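Long-range contacts in membrane-anchored mycosin mycp1 (Mycobacterium thermoresistibile, PDB 4HVL), which is a subtilisin-like serine endopeptidase of the mycobacterial cell envelope and an essential component of the ESX-1 type VII secretion system: residues 6-14 against 194-202; 74-82 against 110-119. All coordinates share one frame; numbering follows the deposited sequence.

Contact 1 of 2, residues 6-14 against 194-202; sequences VIDPAAVPP and TGVGAAVNY
The Y202 ring receives V12 over one face: CG1 of V12 stands 4.2 Å above the ring plane, displaced toward the rim, and its nearest ring atom is CD1. This methyl lies anti to the V12 backbone N (chi1 178°), while the other branch, CG2, reaches the CB of A198 at 3.9 Å. The N201 amide touches segment 6-14 with ND2, 3.9 Å from CB of P9, while its CG lies near CG2 of I7. A water binds the same amide group: it accepts from N201 ND2, donates to A198 O and gives a weak bond to P9 O. OD1 of N201 is engaged by H205, and OH of Y202 by N171.

No direct hydrogen bond links the segments; the fit depends on small residues. A198 aims its methyl at the loop, with CB 3.3 Å from D8 O, and I7 CD1 comes to 4.0 Å from CA of G197, which has no side chain. CG2 of I7 packs 3.8 Å from CB of N201. In this subtilisin fold, segment 6-14 is part of the N-terminal extension, laid across helix 194-206, which follows strand 183-186 and precedes strand 210-214. P13 and V12 also touch helix 154-171, so the extension bridges two helices.

An Asx turn shapes the loop: D8 OD1 accepts from A10 N from above the carboxylate plane (52° out of it). Beyond it, A11 CB lies 3.4 Å from CG2 of T194, closer than usual for two carbons, and G195 CA sends a CA-H...O contact to A11 O (153° at H). At the start of the helix a second water accepts from D8 N and donates to T194 O, 2.7 Å away.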
loop_
_atom_site.group_PDB
_atom_site.type_symbol
_atom_site.label_atom_id
_atom_site.label_comp_id
_atom_site.label_asym_id
_atom_site.label_seq_id
_atom_site.Cartn_x
_atom_site.Cartn_y
_atom_site.Cartn_z
ATOM N N VAL A 6 20.489 -5.532 -0.991
ATOM C CA VAL A 6 20.934 -6.914 -0.960
ATOM C C VAL A 6 20.309 -7.457 0.319
ATOM O O VAL A 6 20.516 -6.904 1.383
ATOM C CB VAL A 6 22.487 -7.011 -0.995
ATOM C CG1 VAL A 6 23.002 -8.326 -0.411
ATOM C CG2 VAL A 6 22.977 -6.859 -2.427
ATOM N N ILE A 7 19.502 -8.505 0.185
ATOM C CA ILE A 7 18.730 -9.062 1.290
ATOM C C ILE A 7 19.631 -9.924 2.174
ATOM O O ILE A 7 20.351 -10.780 1.672
ATOM C CB ILE A 7 17.581 -9.956 0.753
ATOM C CG1 ILE A 7 16.740 -9.207 -0.296
ATOM C CG2 ILE A 7 16.710 -10.466 1.897
ATOM C CD1 ILE A 7 16.075 -7.952 0.206
ATOM N N ASP A 8 19.594 -9.683 3.480
ATOM C CA ASP A 8 20.230 -10.552 4.458
ATOM C C ASP A 8 19.135 -11.298 5.242
ATOM O O ASP A 8 18.570 -10.760 6.203
ATOM C CB ASP A 8 21.121 -9.746 5.418
ATOM C CG ASP A 8 21.752 -10.621 6.523
ATOM O OD1 ASP A 8 21.618 -11.867 6.492
ATOM O OD2 ASP A 8 22.365 -10.050 7.446
ATOM N N PRO A 9 18.868 -12.559 4.860
ATOM C CA PRO A 9 17.829 -13.347 5.502
ATOM C C PRO A 9 18.031 -13.556 7.003
ATOM O O PRO A 9 17.060 -13.797 7.707
ATOM C CB PRO A 9 17.877 -14.701 4.774
ATOM C CG PRO A 9 18.772 -14.538 3.626
ATOM C CD PRO A 9 19.632 -13.348 3.879
ATOM N N ALA A 10 19.262 -13.488 7.496
ATOM C CA ALA A 10 19.488 -13.715 8.913
ATOM C C ALA A 10 19.082 -12.519 9.781
ATOM O O ALA A 10 19.076 -12.616 11.000
ATOM C CB ALA A 10 20.937 -14.084 9.163
ATOM N N ALA A 11 18.722 -11.403 9.168
ATOM C CA ALA A 11 18.461 -10.189 9.916
ATOM C C ALA A 11 16.988 -9.967 10.176
ATOM O O ALA A 11 16.559 -8.830 10.264
ATOM C CB ALA A 11 19.040 -9.004 9.181
ATOM N N VAL A 12 16.215 -11.037 10.351
ATOM C CA VAL A 12 14.774 -10.893 10.621
ATOM C C VAL A 12 14.593 -10.329 12.024
ATOM O O VAL A 12 15.112 -10.883 12.965
ATOM C CB VAL A 12 14.016 -12.238 10.482
ATOM C CG1 VAL A 12 12.535 -12.087 10.813
ATOM C CG2 VAL A 12 14.154 -12.781 9.071
ATOM N N PRO A 13 13.827 -9.236 12.162
ATOM C CA PRO A 13 13.603 -8.636 13.467
ATOM C C PRO A 13 12.702 -9.467 14.370
ATOM O O PRO A 13 12.019 -10.363 13.891
ATOM C CB PRO A 13 12.924 -7.312 13.142
ATOM C CG PRO A 13 12.334 -7.483 11.792
ATOM C CD PRO A 13 13.067 -8.565 11.089
ATOM N N PRO A 14 12.711 -9.166 15.684
ATOM C CA PRO A 14 11.815 -9.865 16.584
ATOM C C PRO A 14 10.342 -9.605 16.221
ATOM O O PRO A 14 9.997 -8.543 15.718
ATOM C CB PRO A 14 12.173 -9.296 17.978
ATOM C CG PRO A 14 12.877 -8.008 17.721
ATOM C CD PRO A 14 13.522 -8.138 16.376
ATOM N N THR A 194 18.171 -3.137 6.780
ATOM C CA THR A 194 18.414 -4.575 6.579
ATOM C C THR A 194 17.253 -5.436 7.092
ATOM O O THR A 194 16.827 -6.400 6.438
ATOM C CB THR A 194 19.772 -4.920 7.280
ATOM O OG1 THR A 194 20.825 -4.318 6.515
ATOM C CG2 THR A 194 20.045 -6.390 7.338
ATOM N N GLY A 195 16.714 -5.047 8.243
ATOM C CA GLY A 195 15.554 -5.702 8.808
ATOM C C GLY A 195 14.322 -5.675 7.938
ATOM O O GLY A 195 13.552 -6.635 7.963
ATOM N N VAL A 196 14.111 -4.596 7.176
ATOM C CA VAL A 196 12.930 -4.519 6.327
ATOM C C VAL A 196 13.030 -5.561 5.222
ATOM O O VAL A 196 12.077 -6.297 4.964
ATOM C CB VAL A 196 12.677 -3.100 5.758
ATOM C CG1 VAL A 196 11.474 -3.092 4.805
ATOM C CG2 VAL A 196 12.473 -2.102 6.890
ATOM N N GLY A 197 14.196 -5.624 4.600
ATOM C CA GLY A 197 14.480 -6.600 3.566
ATOM C C GLY A 197 14.330 -8.013 4.078
ATOM O O GLY A 197 13.750 -8.849 3.411
ATOM N N ALA A 198 14.831 -8.268 5.276
ATOM C CA ALA A 198 14.735 -9.601 5.856
ATOM C C ALA A 198 13.277 -9.946 6.146
ATOM O O ALA A 198 12.856 -11.100 5.941
ATOM C CB ALA A 198 15.576 -9.699 7.118
ATOM N N ALA A 199 12.494 -8.961 6.598
ATOM C CA ALA A 199 11.083 -9.190 6.911
ATOM C C ALA A 199 10.292 -9.479 5.649
ATOM O O ALA A 199 9.465 -10.377 5.636
ATOM C CB ALA A 199 10.491 -8.005 7.641
ATOM N N VAL A 200 10.555 -8.726 4.582
ATOM C CA VAL A 200 9.850 -8.926 3.319
ATOM C C VAL A 200 10.161 -10.319 2.805
ATOM O O VAL A 200 9.251 -11.072 2.408
ATOM C CB VAL A 200 10.239 -7.841 2.277
ATOM C CG1 VAL A 200 9.628 -8.148 0.927
ATOM C CG2 VAL A 200 9.766 -6.450 2.721
ATOM N N ASN A 201 11.445 -10.685 2.842
ATOM C CA ASN A 201 11.880 -12.031 2.436
ATOM C C ASN A 201 11.189 -13.146 3.211
ATOM O O ASN A 201 10.786 -14.140 2.618
ATOM C CB ASN A 201 13.394 -12.161 2.579
ATOM C CG ASN A 201 13.925 -13.494 2.063
ATOM O OD1 ASN A 201 13.838 -13.790 0.886
ATOM N ND2 ASN A 201 14.494 -14.290 2.954
ATOM N N TYR A 202 11.091 -12.986 4.531
ATOM C CA TYR A 202 10.421 -13.950 5.415
ATOM C C TYR A 202 8.940 -14.082 5.043
ATOM O O TYR A 202 8.430 -15.198 4.903
ATOM C CB TYR A 202 10.613 -13.452 6.843
ATOM C CG TYR A 202 9.908 -14.140 8.003
ATOM C CD1 TYR A 202 10.528 -15.149 8.716
ATOM C CD2 TYR A 202 8.666 -13.695 8.434
ATOM C CE1 TYR A 202 9.912 -15.727 9.807
ATOM C CE2 TYR A 202 8.037 -14.258 9.513
ATOM C CZ TYR A 202 8.664 -15.270 10.205
ATOM O OH TYR A 202 8.032 -15.824 11.272
HETATM O O HOH W 1 17.832 -7.537 4.151
HETATM O O HOH W 2 14.375 -13.446 5.717
#

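Contact 2 of 2, residues 74-82 against 110-119; sequences NGSPRVPAE and AGRGAPTDGF
R78 and D117 join two loops of the subtilisin fold through an end-on bidentate salt bridge: segment 74-82, between strands 65-70 and 82-86, and segment 110-119, which follows helix 102-110. R78 NH1 meets D117 OD2 at 2.7 Å and R78 NH2 meets D117 OD1 at 3.0 Å, both on syn lone pairs, with the two groups 19° from coplanar. R78 NE and NH2 also converge on R112 O; the bond from R78 NE to R112 O is 2.9 Å, its donor 43° above the carbonyl plane. A bend at chi3 (79°) turns the guanidinium toward these acceptors, and CB of A114 lies 3.4 Å above the centre of one face. Four hydrogen bonds thus fix its rotation, while the R78 side chain touches L289 of strand 288-289.

P80 is snug too, its CG 3.6 Å from R112 CZ over the centre of that guanidinium, which R112 NH1 ties to the carbonyls of A110 and A126. The loose side is at P77, on the surface, where P77 O comes no nearer than 4.4 Å to R112 CD. On the salt-bridge side, D117 OD1 takes a second donor on its anti lone pair: F119 N, 2.9 Å away, closing an Asx turn.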
loop_
_atom_site.group_PDB
_atom_site.type_symbol
_atom_site.label_atom_id
_atom_site.label_comp_id
_atom_site.label_asym_id
_atom_site.label_seq_id
_atom_site.Cartn_x
_atom_site.Cartn_y
_atom_site.Cartn_z
ATOM N N ASN A 74 -11.383 1.577 11.661
ATOM C CA ASN A 74 -12.561 1.574 12.496
ATOM C C ASN A 74 -13.554 0.651 11.820
ATOM O O ASN A 74 -14.066 0.951 10.753
ATOM C CB ASN A 74 -13.116 2.971 12.692
ATOM C CG ASN A 74 -12.216 3.841 13.520
ATOM O OD1 ASN A 74 -11.551 3.378 14.458
ATOM N ND2 ASN A 74 -12.190 5.115 13.191
ATOM N N GLY A 75 -13.749 -0.509 12.434
ATOM C CA GLY A 75 -14.437 -1.627 11.808
ATOM C C GLY A 75 -15.940 -1.459 11.786
ATOM O O GLY A 75 -16.507 -0.698 12.591
ATOM N N SER A 76 -16.566 -2.130 10.823
ATOM C CA SER A 76 -18.008 -2.079 10.642
ATOM C C SER A 76 -18.414 -3.315 9.891
ATOM O O SER A 76 -17.541 -4.030 9.365
ATOM C CB SER A 76 -18.406 -0.840 9.831
ATOM O OG SER A 76 -17.944 -0.931 8.480
ATOM N N PRO A 77 -19.737 -3.566 9.789
ATOM C CA PRO A 77 -20.105 -4.745 9.037
ATOM C C PRO A 77 -19.590 -4.723 7.593
ATOM O O PRO A 77 -19.215 -5.786 7.093
ATOM C CB PRO A 77 -21.645 -4.764 9.117
ATOM C CG PRO A 77 -21.971 -4.034 10.392
ATOM C CD PRO A 77 -20.866 -3.000 10.553
ATOM N N ARG A 78 -19.532 -3.553 6.942
ATOM C CA ARG A 78 -19.026 -3.477 5.568
ATOM C C ARG A 78 -17.518 -3.514 5.431
ATOM O O ARG A 78 -17.023 -3.849 4.354
ATOM C CB ARG A 78 -19.577 -2.263 4.832
ATOM C CG ARG A 78 -21.042 -2.449 4.473
ATOM C CD ARG A 78 -21.559 -1.275 3.681
ATOM N NE ARG A 78 -21.163 -1.333 2.272
ATOM C CZ ARG A 78 -21.476 -0.405 1.379
ATOM N NH1 ARG A 78 -22.191 0.662 1.743
ATOM N NH2 ARG A 78 -21.096 -0.550 0.123
ATOM N N VAL A 79 -16.801 -3.179 6.511
ATOM C CA VAL A 79 -15.333 -3.289 6.562
ATOM C C VAL A 79 -14.999 -4.041 7.855
ATOM O O VAL A 79 -14.606 -3.428 8.838
ATOM C CB VAL A 79 -14.649 -1.904 6.552
ATOM C CG1 VAL A 79 -13.150 -2.031 6.275
ATOM C CG2 VAL A 79 -15.286 -0.997 5.505
ATOM N N PRO A 80 -15.266 -5.367 7.889
ATOM C CA PRO A 80 -15.219 -6.135 9.138
ATOM C C PRO A 80 -13.806 -6.543 9.540
ATOM O O PRO A 80 -13.499 -7.731 9.660
ATOM C CB PRO A 80 -16.084 -7.364 8.819
ATOM C CG PRO A 80 -15.875 -7.571 7.366
ATOM C CD PRO A 80 -15.810 -6.182 6.783
ATOM N N ALA A 81 -12.954 -5.555 9.764
ATOM C CA ALA A 81 -11.558 -5.805 10.065
ATOM C C ALA A 81 -11.337 -6.459 11.423
ATOM O O ALA A 81 -12.133 -6.294 12.333
ATOM C CB ALA A 81 -10.771 -4.504 9.992
ATOM N N GLU A 82 -10.221 -7.181 11.534
ATOM C CA GLU A 82 -9.827 -7.868 12.757
ATOM C C GLU A 82 -8.497 -7.290 13.249
ATOM O O GLU A 82 -7.707 -6.782 12.437
ATOM C CB GLU A 82 -9.746 -9.368 12.505
ATOM C CG GLU A 82 -11.104 -9.993 12.201
ATOM C CD GLU A 82 -10.999 -11.420 11.665
ATOM O OE1 GLU A 82 -10.598 -12.305 12.437
ATOM O OE2 GLU A 82 -11.308 -11.666 10.471
ATOM N N ALA A 110 -11.458 -4.915 0.360
ATOM C CA ALA A 110 -12.412 -5.950 0.765
ATOM C C ALA A 110 -13.759 -5.439 1.265
ATOM O O ALA A 110 -14.504 -6.181 1.893
ATOM C CB ALA A 110 -11.760 -6.843 1.806
ATOM N N GLY A 111 -14.104 -4.197 0.950
ATOM C CA GLY A 111 -15.371 -3.643 1.387
ATOM C C GLY A 111 -16.552 -4.419 0.833
ATOM O O GLY A 111 -16.572 -4.774 -0.340
ATOM N N ARG A 112 -17.528 -4.691 1.682
ATOM C CA ARG A 112 -18.745 -5.371 1.256
ATOM C C ARG A 112 -19.717 -4.455 0.509
ATOM O O ARG A 112 -19.706 -3.239 0.681
ATOM C CB ARG A 112 -19.448 -5.992 2.470
ATOM C CG ARG A 112 -18.916 -7.363 2.843
ATOM C CD ARG A 112 -17.480 -7.306 3.304
ATOM N NE ARG A 112 -17.116 -8.549 3.962
ATOM C CZ ARG A 112 -15.887 -9.026 4.075
ATOM N NH1 ARG A 112 -14.832 -8.355 3.612
ATOM N NH2 ARG A 112 -15.714 -10.184 4.707
ATOM N N GLY A 113 -20.584 -5.062 -0.297
ATOM C CA GLY A 113 -21.615 -4.317 -1.034
ATOM C C GLY A 113 -22.792 -3.936 -0.147
ATOM O O GLY A 113 -22.888 -4.376 1.004
ATOM N N ALA A 114 -23.659 -3.080 -0.679
ATOM C CA ALA A 114 -24.912 -2.706 -0.046
ATOM C C ALA A 114 -25.918 -2.356 -1.142
ATOM O O ALA A 114 -25.531 -1.831 -2.179
ATOM C CB ALA A 114 -24.710 -1.495 0.834
ATOM N N PRO A 115 -27.217 -2.621 -0.909
ATOM C CA PRO A 115 -28.203 -2.294 -1.929
ATOM C C PRO A 115 -28.444 -0.780 -2.112
ATOM O O PRO A 115 -29.069 -0.379 -3.096
ATOM C CB PRO A 115 -29.479 -3.008 -1.430
ATOM C CG PRO A 115 -29.313 -3.067 0.042
ATOM C CD PRO A 115 -27.836 -3.139 0.326
ATOM N N THR A 116 -27.947 0.042 -1.188
ATOM C CA THR A 116 -28.176 1.468 -1.223
ATOM C C THR A 116 -27.083 2.267 -1.915
ATOM O O THR A 116 -27.226 3.467 -2.023
ATOM C CB THR A 116 -28.289 2.034 0.208
ATOM O OG1 THR A 116 -27.168 1.586 0.973
ATOM C CG2 THR A 116 -29.599 1.590 0.871
ATOM N N ASP A 117 -25.975 1.651 -2.319
ATOM C CA ASP A 117 -24.966 2.374 -3.098
ATOM C C ASP A 117 -24.261 1.454 -4.085
ATOM O O ASP A 117 -24.463 0.240 -4.057
ATOM C CB ASP A 117 -23.962 3.148 -2.199
ATOM C CG ASP A 117 -23.071 2.240 -1.336
ATOM O OD1 ASP A 117 -22.259 1.440 -1.871
ATOM O OD2 ASP A 117 -23.173 2.341 -0.090
ATOM N N GLY A 118 -23.435 2.041 -4.952
ATOM C CA GLY A 118 -22.732 1.288 -5.993
ATOM C C GLY A 118 -21.318 0.870 -5.632
ATOM O O GLY A 118 -20.590 0.383 -6.487
ATOM N N PHE A 119 -20.920 1.043 -4.376
ATOM C CA PHE A 119 -19.564 0.700 -3.970
ATOM C C PHE A 119 -19.382 -0.742 -3.521
ATOM O O PHE A 119 -20.180 -1.271 -2.741
ATOM C CB PHE A 119 -19.091 1.573 -2.827
ATOM C CG PHE A 119 -17.697 1.264 -2.428
ATOM C CD1 PHE A 119 -17.435 0.293 -1.448
ATOM C CD2 PHE A 119 -16.628 1.855 -3.085
ATOM C CE1 PHE A 119 -16.136 -0.037 -1.129
ATOM C CE2 PHE A 119 -15.330 1.532 -2.734
ATOM C CZ PHE A 119 -15.092 0.592 -1.759
#

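Overall arrangement
Contacts 1 and 2 lie on opposite sides of the chain's centre, their centres about 35 Å apart and their nearest atoms about 18 Å apart. Both are partly buried, with three buried residues among those touching in each. Contact 1 sets the N-terminal extension on helix 194-206, and its face is made by apolar groups, two glycines and bridging waters. Contact 2 holds other elements, two loops leading into strands 82-86 and 127-132 of the parallel sheet; direct hydrogen bonds and a salt bridge do the work there. H205, a zinc-binding residue in a structure of this protein though without zinc bound to this chain here, lies beside contact 1, whereas contact 2 is remote from annotated sites.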